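Local coordinates for protein phytase (Citrobacter braakii, PDB 3ZHC) that belongs to branch 2 of the histidine phosphatase superfamily, enzymes whose alpha/beta core is a mixed beta-sheet packed against helices, at residues E79-W87 / S388-V396; W359-Q370 / K406-F417. The protein carries 2 engineered substitutions. One frame throughout, in Å; residues are numbered along the deposited sequence. Where two conformers were deposited one is given.

Interaction 1 of 2, residues E79-W87 / S388-V396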
loop_
_atom_site.group_PDB
_atom_site.type_symbol
_atom_site.label_atom_id
_atom_site.label_comp_id
_atom_site.label_asym_id
_atom_site.label_seq_id
_atom_site.Cartn_x
_atom_site.Cartn_y
_atom_site.Cartn_z
ATOM N N GLU B 79 -17.757 21.354 -7.421
ATOM C CA GLU B 79 -16.479 21.372 -8.157
ATOM C C GLU B 79 -16.304 20.107 -9.004
ATOM O O GLU B 79 -15.812 20.188 -10.124
ATOM C CB GLU B 79 -15.266 21.532 -7.215
ATOM C CG GLU B 79 -15.101 22.931 -6.629
ATOM C CD GLU B 79 -14.845 23.998 -7.685
ATOM O OE1 GLU B 79 -14.360 23.672 -8.795
ATOM O OE2 GLU B 79 -15.136 25.163 -7.403
ATOM N N LEU B 80 -16.701 18.945 -8.460
ATOM C CA LEU B 80 -16.695 17.695 -9.236
ATOM C C LEU B 80 -17.742 17.767 -10.357
ATOM O O LEU B 80 -17.463 17.367 -11.470
ATOM C CB LEU B 80 -16.924 16.455 -8.349
ATOM C CG LEU B 80 -15.790 16.110 -7.382
ATOM C CD1 LEU B 80 -16.192 14.968 -6.507
ATOM C CD2 LEU B 80 -14.465 15.789 -8.137
ATOM N N GLY B 81 -18.934 18.286 -10.041
ATOM C CA GLY B 81 -20.010 18.484 -11.044
ATOM C C GLY B 81 -19.542 19.356 -12.199
ATOM O O GLY B 81 -19.811 19.054 -13.363
ATOM N N GLN B 82 -18.831 20.430 -11.849
ATOM C CA GLN B 82 -18.241 21.382 -12.800
ATOM C C GLN B 82 -17.187 20.695 -13.658
ATOM O O GLN B 82 -17.223 20.813 -14.883
ATOM C CB GLN B 82 -17.671 22.604 -12.022
ATOM C CG GLN B 82 -16.732 23.545 -12.769
ATOM C CD GLN B 82 -16.360 24.757 -11.900
ATOM O OE1 GLN B 82 -17.219 25.617 -11.620
ATOM N NE2 GLN B 82 -15.067 24.831 -11.463
ATOM N N TYR B 83 -16.251 19.977 -13.015
ATOM C CA TYR B 83 -15.214 19.201 -13.752
ATOM C C TYR B 83 -15.861 18.177 -14.688
ATOM O O TYR B 83 -15.459 18.066 -15.851
ATOM C CB TYR B 83 -14.227 18.506 -12.794
ATOM C CG TYR B 83 -13.360 17.423 -13.441
ATOM C CD1 TYR B 83 -12.216 17.755 -14.172
ATOM C CD2 TYR B 83 -13.691 16.056 -13.317
ATOM C CE1 TYR B 83 -11.409 16.753 -14.775
ATOM C CE2 TYR B 83 -12.892 15.053 -13.916
ATOM C CZ TYR B 83 -11.752 15.422 -14.645
ATOM O OH TYR B 83 -10.966 14.453 -15.230
ATOM N N GLN B 84 -16.856 17.442 -14.174
ATOM C CA GLN B 84 -17.547 16.418 -14.977
ATOM C C GLN B 84 -18.335 17.024 -16.156
ATOM O O GLN B 84 -18.383 16.412 -17.227
ATOM C CB GLN B 84 -18.455 15.517 -14.101
ATOM C CG GLN B 84 -17.705 14.589 -13.059
ATOM C CD GLN B 84 -16.889 13.443 -13.683
ATOM O OE1 GLN B 84 -16.263 13.592 -14.726
ATOM N NE2 GLN B 84 -16.889 12.305 -13.020
ATOM N N ARG B 85 -18.937 18.213 -15.960
ATOM C CA ARG B 85 -19.601 18.954 -17.063
ATOM C C ARG B 85 -18.609 19.202 -18.209
ATOM O O ARG B 85 -18.895 18.885 -19.351
ATOM C CB ARG B 85 -20.166 20.295 -16.574
ATOM C CG ARG B 85 -20.877 21.169 -17.661
ATOM C CD ARG B 85 -20.976 22.650 -17.221
ATOM N NE ARG B 85 -21.477 23.503 -18.309
ATOM C CZ ARG B 85 -22.774 23.651 -18.661
ATOM N NH1 ARG B 85 -23.771 22.996 -18.013
ATOM N NH2 ARG B 85 -23.093 24.468 -19.684
ATOM N N LEU B 86 -17.448 19.772 -17.864
ATOM C CA LEU B 86 -16.378 20.081 -18.842
ATOM C C LEU B 86 -15.830 18.827 -19.509
ATOM O O LEU B 86 -15.619 18.810 -20.725
ATOM C CB LEU B 86 -15.230 20.859 -18.172
ATOM C CG LEU B 86 -15.582 22.263 -17.639
ATOM C CD1 LEU B 86 -14.560 22.757 -16.642
ATOM C CD2 LEU B 86 -15.762 23.274 -18.815
ATOM N N TRP B 87 -15.607 17.775 -18.714
ATOM C CA TRP B 87 -15.056 16.522 -19.237
ATOM C C TRP B 87 -16.071 15.790 -20.135
ATOM O O TRP B 87 -15.717 15.373 -21.233
ATOM C CB TRP B 87 -14.559 15.605 -18.108
ATOM C CG TRP B 87 -13.728 14.509 -18.629
ATOM C CD1 TRP B 87 -12.417 14.594 -19.049
ATOM C CD2 TRP B 87 -14.121 13.161 -18.813
ATOM N NE1 TRP B 87 -11.982 13.373 -19.477
ATOM C CE2 TRP B 87 -13.006 12.469 -19.345
ATOM C CE3 TRP B 87 -15.307 12.458 -18.580
ATOM C CZ2 TRP B 87 -13.043 11.107 -19.646
ATOM C CZ3 TRP B 87 -15.350 11.096 -18.879
ATOM C CH2 TRP B 87 -14.224 10.435 -19.408
ATOM N N SER B 388 -11.115 21.988 -13.230
ATOM C CA SER B 388 -11.322 22.219 -14.671
ATOM C C SER B 388 -10.525 21.195 -15.469
ATOM O O SER B 388 -9.915 20.321 -14.893
ATOM C CB SER B 388 -10.866 23.626 -15.046
ATOM O OG SER B 388 -9.449 23.733 -14.986
ATOM N N LEU B 389 -10.525 21.307 -16.793
ATOM C CA LEU B 389 -9.701 20.404 -17.639
ATOM C C LEU B 389 -8.181 20.658 -17.456
ATOM O O LEU B 389 -7.368 19.749 -17.662
ATOM C CB LEU B 389 -10.105 20.522 -19.102
ATOM C CG LEU B 389 -11.556 20.107 -19.405
ATOM C CD1 LEU B 389 -11.924 20.441 -20.847
ATOM C CD2 LEU B 389 -11.783 18.619 -19.114
ATOM N N GLU B 390 -7.816 21.887 -17.066
ATOM C CA GLU B 390 -6.404 22.254 -16.784
ATOM C C GLU B 390 -5.961 21.821 -15.382
ATOM O O GLU B 390 -4.842 21.338 -15.207
ATOM C CB GLU B 390 -6.190 23.768 -16.957
ATOM C CG GLU B 390 -6.256 24.262 -18.425
ATOM C CD GLU B 390 -4.955 23.960 -19.245
ATOM O OE1 GLU B 390 -4.134 23.088 -18.810
ATOM O OE2 GLU B 390 -4.763 24.603 -20.329
ATOM N N LYS B 391 -6.847 22.010 -14.397
ATOM C CA LYS B 391 -6.626 21.598 -13.008
ATOM C C LYS B 391 -7.652 20.481 -12.726
ATOM O O LYS B 391 -8.679 20.721 -12.091
ATOM C CB LYS B 391 -6.813 22.787 -12.056
ATOM C CG LYS B 391 -5.993 24.077 -12.390
ATOM C CD LYS B 391 -4.528 24.025 -11.905
ATOM C CE LYS B 391 -3.888 25.447 -11.957
ATOM N NZ LYS B 391 -2.553 25.541 -11.254
ATOM N N PRO B 392 -7.378 19.243 -13.209
ATOM C CA PRO B 392 -8.396 18.196 -13.100
ATOM C C PRO B 392 -8.525 17.578 -11.722
ATOM O O PRO B 392 -7.618 17.694 -10.877
ATOM C CB PRO B 392 -7.887 17.139 -14.090
ATOM C CG PRO B 392 -6.418 17.255 -13.995
ATOM C CD PRO B 392 -6.137 18.714 -13.817
ATOM N N ALA B 393 -9.661 16.918 -11.510
ATOM C CA ALA B 393 -9.889 16.123 -10.318
ATOM C C ALA B 393 -9.012 14.902 -10.424
ATOM O O ALA B 393 -8.594 14.528 -11.528
ATOM C CB ALA B 393 -11.353 15.714 -10.213
ATOM N N GLY B 394 -8.719 14.277 -9.292
ATOM C CA GLY B 394 -7.980 13.029 -9.282
ATOM C C GLY B 394 -8.795 11.955 -10.009
ATOM O O GLY B 394 -10.025 11.941 -9.933
ATOM N N LYS B 395 -8.104 11.077 -10.727
ATOM C CA LYS B 395 -8.743 9.982 -11.454
ATOM C C LYS B 395 -7.800 8.781 -11.456
ATOM O O LYS B 395 -6.633 8.898 -11.887
ATOM C CB LYS B 395 -9.109 10.415 -12.874
ATOM C CG LYS B 395 -9.994 9.427 -13.632
ATOM C CD LYS B 395 -10.605 10.058 -14.913
ATOM C CE LYS B 395 -11.624 9.090 -15.603
ATOM N NZ LYS B 395 -12.425 9.720 -16.744
ATOM N N VAL B 396 -8.305 7.643 -10.956
ATOM C CA VAL B 396 -7.582 6.387 -10.908
ATOM C C VAL B 396 -8.300 5.393 -11.813
ATOM O O VAL B 396 -9.502 5.163 -11.657
ATOM C CB VAL B 396 -7.493 5.822 -9.465
ATOM C CG1 VAL B 396 -6.938 4.399 -9.468
ATOM C CG2 VAL B 396 -6.635 6.728 -8.583
HETATM O O HOH W 1 -8.671 13.420 -14.317
HETATM O O HOH W 2 -14.411 11.781 -15.394
#
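Leu-80 starts the contact by laying its CD2 branch against Ala-393 CB, 3.7 Å away. One turn on, Tyr-83 takes over. CG anti to the backbone N (chi1 165°) carries the ring out to the 388-393 loop, where Ala-393 CB makes a CH-pi contact over one face, 4.1 Å from the ring centroid. Ser-388 O sits in plane at the ring edge, 3.5 Å from Tyr-83 CD1, while Pro-392 CB comes obliquely onto CE1. The Tyr-83 hydroxyl is held by a water 2.7 Å from OH, which in turn donates to Ala-393 O. This is helix 71-90 lying on the mixed sheet of the histidine phosphatase core, where the 388-393 loop runs along the helix before strand 394-398 joins the sheet. An ST motif shapes that loop: Ser-388 OG accepts a nearly straight bond from Lys-391 N at 3.2 Å. A second water donates to Gln-84 OE1 and accepts from Lys-395 NZ, bridging the two. Further along, Leu-86 puts CD1 3.8 Å from Ser-388 CA and its CB against Leu-389 CG. Trp-87 has Leu-389 CD2 near its edge, and over one face the extended Lys-395 chain delivers NZ in a cation-pi contact, 3.6 Å from the centroid of the six-membered ring and 28° off its normal. Glu-357 on strand 353-361 forms a salt bridge with that same ammonium.

Interaction 2 of 2, residues W359-Q370 / K406-F417; sequences WKRTSDNTDWVQ and KNSQGMCSLKSF
Across one face of the Trp-368 indole lies the Asn-407 amide, its plane tilted 39° from the ring and Asn-407 ND2 3.1 Å from Trp-368 CE2; Cys-412 O stands at the ring's edge. Trp-368 NE1 donates to Thr-366 OG1, tilted from the ring plane, which helps fix the ring's rotation. Asn-407 OD1 is buried without a partner in the model. Over one face of the Arg-361 guanidinium lies Trp-368 CZ2, with Asp-364 OD2 in plane at its edge. CG anti to the carbonyl carbon (chi1 -54°) and an extended chain bring Met-411 CE over a face of Trp-359, 4.0 Å from the centroid of the five-membered ring, with SD oblique in a Met-aromatic contact; Trp-359 NE1 is hydrogen-bonded to Glu-357 OE1. The Phe-417 ring has Val-369 CG1 over its centre, 13° off the normal. The backbones pair as well: short strand 412-413 runs antiparallel to 366-375, the second arm of the hairpin with 353-361. Val-369 and Cys-412 are a hydrogen-bonded pair (Val-369 N to Cys-412 O 2.7 Å). Cys-412 is also disulfide-linked to Cys-403. Ser-413 N-caps helix 414-424, its OG accepting from Ser-416 N. Leu-414 N donates to Asp-367 O, and Leu-414 CD2 lies 3.6 Å from Asp-367 CB.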
loop_
_atom_site.group_PDB
_atom_site.type_symbol
_atom_site.label_atom_id
_atom_site.label_comp_id
_atom_site.label_asym_id
_atom_site.label_seq_id
_atom_site.Cartn_x
_atom_site.Cartn_y
_atom_site.Cartn_z
ATOM N N TRP B 359 -18.331 3.136 -23.710
ATOM C CA TRP B 359 -17.667 3.609 -24.917
ATOM C C TRP B 359 -18.057 2.734 -26.117
ATOM O O TRP B 359 -18.111 1.496 -25.992
ATOM C CB TRP B 359 -16.155 3.568 -24.738
ATOM C CG TRP B 359 -15.642 4.526 -23.757
ATOM C CD1 TRP B 359 -15.524 4.339 -22.409
ATOM C CD2 TRP B 359 -15.166 5.842 -24.028
ATOM N NE1 TRP B 359 -15.000 5.466 -21.819
ATOM C CE2 TRP B 359 -14.768 6.407 -22.790
ATOM C CE3 TRP B 359 -15.032 6.610 -25.202
ATOM C CZ2 TRP B 359 -14.243 7.712 -22.686
ATOM C CZ3 TRP B 359 -14.504 7.920 -25.102
ATOM C CH2 TRP B 359 -14.119 8.450 -23.852
ATOM N N LYS B 360 -18.328 3.370 -27.270
ATOM C CA LYS B 360 -18.615 2.657 -28.526
ATOM C C LYS B 360 -17.390 2.785 -29.420
ATOM O O LYS B 360 -16.933 3.903 -29.681
ATOM C CB LYS B 360 -19.839 3.224 -29.247
ATOM C CG LYS B 360 -20.275 2.385 -30.499
ATOM C CD LYS B 360 -21.455 3.002 -31.265
ATOM C CE LYS B 360 -21.026 4.232 -32.097
ATOM N NZ LYS B 360 -22.140 4.751 -32.994
ATOM N N ARG B 361 -16.861 1.648 -29.880
ATOM C CA ARG B 361 -15.745 1.636 -30.830
ATOM C C ARG B 361 -16.364 1.933 -32.190
ATOM O O ARG B 361 -17.273 1.219 -32.626
ATOM C CB ARG B 361 -15.048 0.294 -30.824
ATOM C CG ARG B 361 -13.816 0.175 -31.752
ATOM C CD ARG B 361 -13.376 -1.300 -31.876
ATOM N NE ARG B 361 -12.374 -1.723 -30.904
ATOM C CZ ARG B 361 -12.112 -2.999 -30.577
ATOM N NH1 ARG B 361 -12.786 -4.035 -31.131
ATOM N NH2 ARG B 361 -11.162 -3.252 -29.676
ATOM N N THR B 362 -15.875 2.993 -32.847
ATOM C CA THR B 362 -16.413 3.456 -34.153
ATOM C C THR B 362 -16.276 2.438 -35.283
ATOM O O THR B 362 -17.214 2.265 -36.073
ATOM C CB THR B 362 -15.714 4.766 -34.626
ATOM O OG1 THR B 362 -15.681 5.712 -33.557
ATOM C CG2 THR B 362 -16.442 5.378 -35.836
ATOM N N SER B 363 -15.114 1.777 -35.350
ATOM C CA SER B 363 -14.791 0.831 -36.459
ATOM C C SER B 363 -15.767 -0.352 -36.634
ATOM O O SER B 363 -15.980 -0.813 -37.773
ATOM C CB SER B 363 -13.356 0.299 -36.313
ATOM O OG SER B 363 -13.181 -0.345 -35.068
ATOM N N ASP B 364 -16.353 -0.835 -35.530
ATOM C CA ASP B 364 -17.341 -1.974 -35.578
ATOM C C ASP B 364 -18.629 -1.793 -34.714
ATOM O O ASP B 364 -19.430 -2.729 -34.598
ATOM C CB ASP B 364 -16.624 -3.302 -35.223
ATOM C CG ASP B 364 -15.898 -3.253 -33.879
ATOM O OD1 ASP B 364 -16.085 -2.267 -33.133
ATOM O OD2 ASP B 364 -15.137 -4.207 -33.572
ATOM N N ASN B 365 -18.816 -0.597 -34.132
ATOM C CA ASN B 365 -19.964 -0.290 -33.247
ATOM C C ASN B 365 -20.106 -1.252 -32.022
ATOM O O ASN B 365 -21.218 -1.498 -31.545
ATOM C CB ASN B 365 -21.260 -0.185 -34.080
ATOM C CG ASN B 365 -21.152 0.871 -35.213
ATOM O OD1 ASN B 365 -20.201 1.677 -35.256
ATOM N ND2 ASN B 365 -22.122 0.865 -36.120
ATOM N N THR B 366 -18.957 -1.769 -31.537
ATOM C CA THR B 366 -18.894 -2.631 -30.353
ATOM C C THR B 366 -18.854 -1.772 -29.092
ATOM O O THR B 366 -18.133 -0.770 -29.050
ATOM C CB THR B 366 -17.646 -3.552 -30.353
ATOM O OG1 THR B 366 -16.484 -2.777 -30.610
ATOM C CG2 THR B 366 -17.766 -4.624 -31.412
ATOM N N ASP B 367 -19.617 -2.173 -28.071
ATOM C CA ASP B 367 -19.728 -1.416 -26.805
ATOM C C ASP B 367 -18.779 -1.962 -25.723
ATOM O O ASP B 367 -18.707 -3.175 -25.497
ATOM C CB ASP B 367 -21.164 -1.434 -26.314
ATOM C CG ASP B 367 -22.141 -0.806 -27.328
ATOM O OD1 ASP B 367 -21.824 0.271 -27.897
ATOM O OD2 ASP B 367 -23.225 -1.392 -27.545
ATOM N N TRP B 368 -18.058 -1.035 -25.069
ATOM C CA TRP B 368 -17.067 -1.346 -24.037
ATOM C C TRP B 368 -17.311 -0.505 -22.781
ATOM O O TRP B 368 -17.819 0.612 -22.873
ATOM C CB TRP B 368 -15.654 -1.111 -24.584
ATOM C CG TRP B 368 -15.438 -1.821 -25.908
ATOM C CD1 TRP B 368 -15.742 -1.339 -27.156
ATOM C CD2 TRP B 368 -14.901 -3.133 -26.107
ATOM N NE1 TRP B 368 -15.420 -2.263 -28.118
ATOM C CE2 TRP B 368 -14.899 -3.375 -27.510
ATOM C CE3 TRP B 368 -14.406 -4.126 -25.246
ATOM C CZ2 TRP B 368 -14.425 -4.577 -28.067
ATOM C CZ3 TRP B 368 -13.935 -5.326 -25.801
ATOM C CH2 TRP B 368 -13.948 -5.538 -27.199
ATOM N N VAL B 369 -16.941 -1.061 -21.617
ATOM C CA VAL B 369 -17.146 -0.415 -20.317
ATOM C C VAL B 369 -15.822 -0.118 -19.634
ATOM O O VAL B 369 -15.033 -1.037 -19.420
ATOM C CB VAL B 369 -17.997 -1.302 -19.354
ATOM C CG1 VAL B 369 -18.205 -0.596 -18.006
ATOM C CG2 VAL B 369 -19.321 -1.648 -19.972
ATOM N N GLN B 370 -15.583 1.164 -19.301
ATOM C CA GLN B 370 -14.399 1.581 -18.533
ATOM C C GLN B 370 -14.837 2.008 -17.144
ATOM O O GLN B 370 -15.857 2.699 -17.000
ATOM C CB GLN B 370 -13.647 2.735 -19.208
ATOM C CG GLN B 370 -12.223 2.899 -18.637
ATOM C CD GLN B 370 -11.422 3.921 -19.358
ATOM O OE1 GLN B 370 -11.840 5.071 -19.487
ATOM N NE2 GLN B 370 -10.237 3.522 -19.840
ATOM N N LYS B 406 -11.608 -8.329 -23.236
ATOM C CA LYS B 406 -10.996 -7.014 -22.963
ATOM C C LYS B 406 -10.500 -6.304 -24.243
ATOM O O LYS B 406 -10.165 -6.953 -25.231
ATOM C CB LYS B 406 -9.780 -7.139 -22.001
ATOM C CG LYS B 406 -10.036 -6.932 -20.488
ATOM C CD LYS B 406 -10.547 -8.171 -19.769
ATOM C CE LYS B 406 -10.213 -8.108 -18.252
ATOM N NZ LYS B 406 -8.719 -8.343 -17.953
ATOM N N ASN B 407 -10.461 -4.964 -24.178
ATOM C CA ASN B 407 -9.862 -4.093 -25.224
ATOM C C ASN B 407 -8.360 -4.079 -25.170
ATOM O O ASN B 407 -7.754 -4.609 -24.236
ATOM C CB ASN B 407 -10.342 -2.600 -25.064
ATOM C CG ASN B 407 -11.539 -2.267 -25.863
ATOM O OD1 ASN B 407 -12.187 -1.260 -25.604
ATOM N ND2 ASN B 407 -11.852 -3.082 -26.853
ATOM N N SER B 408 -7.753 -3.460 -26.189
ATOM C CA SER B 408 -6.308 -3.174 -26.191
ATOM C C SER B 408 -6.020 -2.100 -25.130
ATOM O O SER B 408 -4.942 -2.094 -24.523
ATOM C CB SER B 408 -5.834 -2.705 -27.567
ATOM O OG SER B 408 -6.524 -1.523 -27.979
ATOM N N GLN B 409 -7.002 -1.196 -24.924
ATOM C CA GLN B 409 -6.958 -0.156 -23.892
ATOM C C GLN B 409 -7.612 -0.591 -22.508
ATOM O O GLN B 409 -8.010 0.263 -21.713
ATOM C CB GLN B 409 -7.610 1.131 -24.439
ATOM C CG GLN B 409 -7.081 2.445 -23.808
ATOM C CD GLN B 409 -7.573 3.705 -24.545
ATOM O OE1 GLN B 409 -8.485 3.641 -25.399
ATOM N NE2 GLN B 409 -6.970 4.862 -24.214
ATOM N N GLY B 410 -7.714 -1.906 -22.249
ATOM C CA GLY B 410 -8.175 -2.439 -20.931
ATOM C C GLY B 410 -9.665 -2.447 -20.566
ATOM O O GLY B 410 -10.036 -2.921 -19.479
ATOM N N MET B 411 -10.514 -1.935 -21.450
ATOM C CA MET B 411 -11.965 -1.877 -21.193
ATOM C C MET B 411 -12.642 -3.232 -21.358
ATOM O O MET B 411 -12.297 -3.993 -22.253
ATOM C CB MET B 411 -12.656 -0.902 -22.142
ATOM C CG MET B 411 -12.090 0.500 -22.168
ATOM S SD MET B 411 -13.121 1.533 -23.189
ATOM C CE MET B 411 -12.075 2.969 -23.415
ATOM N N CYS B 412 -13.607 -3.510 -20.482
ATOM C CA CYS B 412 -14.381 -4.729 -20.539
ATOM C C CYS B 412 -15.397 -4.595 -21.669
ATOM O O CYS B 412 -15.843 -3.496 -21.957
ATOM C CB CYS B 412 -15.074 -4.941 -19.192
ATOM S SG CYS B 412 -15.957 -6.437 -19.027
ATOM N N SER B 413 -15.756 -5.711 -22.318
ATOM C CA SER B 413 -16.806 -5.656 -23.354
ATOM C C SER B 413 -18.125 -5.517 -22.596
ATOM O O SER B 413 -18.224 -5.933 -21.427
ATOM C CB SER B 413 -16.807 -6.877 -24.289
ATOM O OG SER B 413 -17.303 -8.044 -23.664
ATOM N N LEU B 414 -19.125 -4.929 -23.250
ATOM C CA LEU B 414 -20.437 -4.702 -22.627
ATOM C C LEU B 414 -21.066 -6.007 -22.061
ATOM O O LEU B 414 -21.538 -6.012 -20.908
ATOM C CB LEU B 414 -21.394 -4.022 -23.618
ATOM C CG LEU B 414 -22.740 -3.526 -23.086
ATOM C CD1 LEU B 414 -22.551 -2.430 -22.040
ATOM C CD2 LEU B 414 -23.588 -3.032 -24.234
ATOM N N LYS B 415 -21.060 -7.093 -22.858
ATOM C CA LYS B 415 -21.639 -8.379 -22.413
ATOM C C LYS B 415 -20.786 -9.037 -21.309
ATOM O O LYS B 415 -21.323 -9.656 -20.418
ATOM C CB LYS B 415 -21.865 -9.337 -23.599
ATOM C CG LYS B 415 -22.962 -8.854 -24.570
ATOM C CD LYS B 415 -23.395 -9.947 -25.567
ATOM C CE LYS B 415 -22.231 -10.422 -26.430
ATOM N NZ LYS B 415 -22.639 -11.495 -27.390
ATOM N N SER B 416 -19.448 -8.883 -21.394
ATOM C CA SER B 416 -18.528 -9.392 -20.341
ATOM C C SER B 416 -18.770 -8.663 -19.017
ATOM O O SER B 416 -18.732 -9.279 -17.951
ATOM C CB SER B 416 -17.041 -9.243 -20.725
ATOM O OG SER B 416 -16.630 -10.225 -21.636
ATOM N N PHE B 417 -19.004 -7.343 -19.101
ATOM C CA PHE B 417 -19.331 -6.535 -17.928
ATOM C C PHE B 417 -20.650 -7.006 -17.322
ATOM O O PHE B 417 -20.717 -7.274 -16.120
ATOM C CB PHE B 417 -19.403 -5.027 -18.272
ATOM C CG PHE B 417 -19.781 -4.157 -17.100
ATOM C CD1 PHE B 417 -18.845 -3.881 -16.095
ATOM C CD2 PHE B 417 -21.069 -3.619 -16.990
ATOM C CE1 PHE B 417 -19.185 -3.072 -14.984
ATOM C CE2 PHE B 417 -21.419 -2.810 -15.887
ATOM C CZ PHE B 417 -20.468 -2.539 -14.881
#

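In the fold
From the N terminus the chain lays down strand 28-38 and then helix 71-90, which holds the first half of interaction 1. Its partner arrives some 300 residues later, so this contact closes a very long loop. Before that happens, the hairpin of strands 353-361 and 366-375 supplies the first half of interaction 2. Residues 388-396 then close interaction 1, and 406-417 close interaction 2 across a gap of only 35 residues. The two loops therefore cross. Strands 394-398 and 412-413 both pair with 366-375, so the contacts share one sheet: interaction 1 ties a covering helix to it, interaction 2 the C-terminal helix 414-424. Their centres are about 23 Å apart, yet Trp-87 packs against Trp-359.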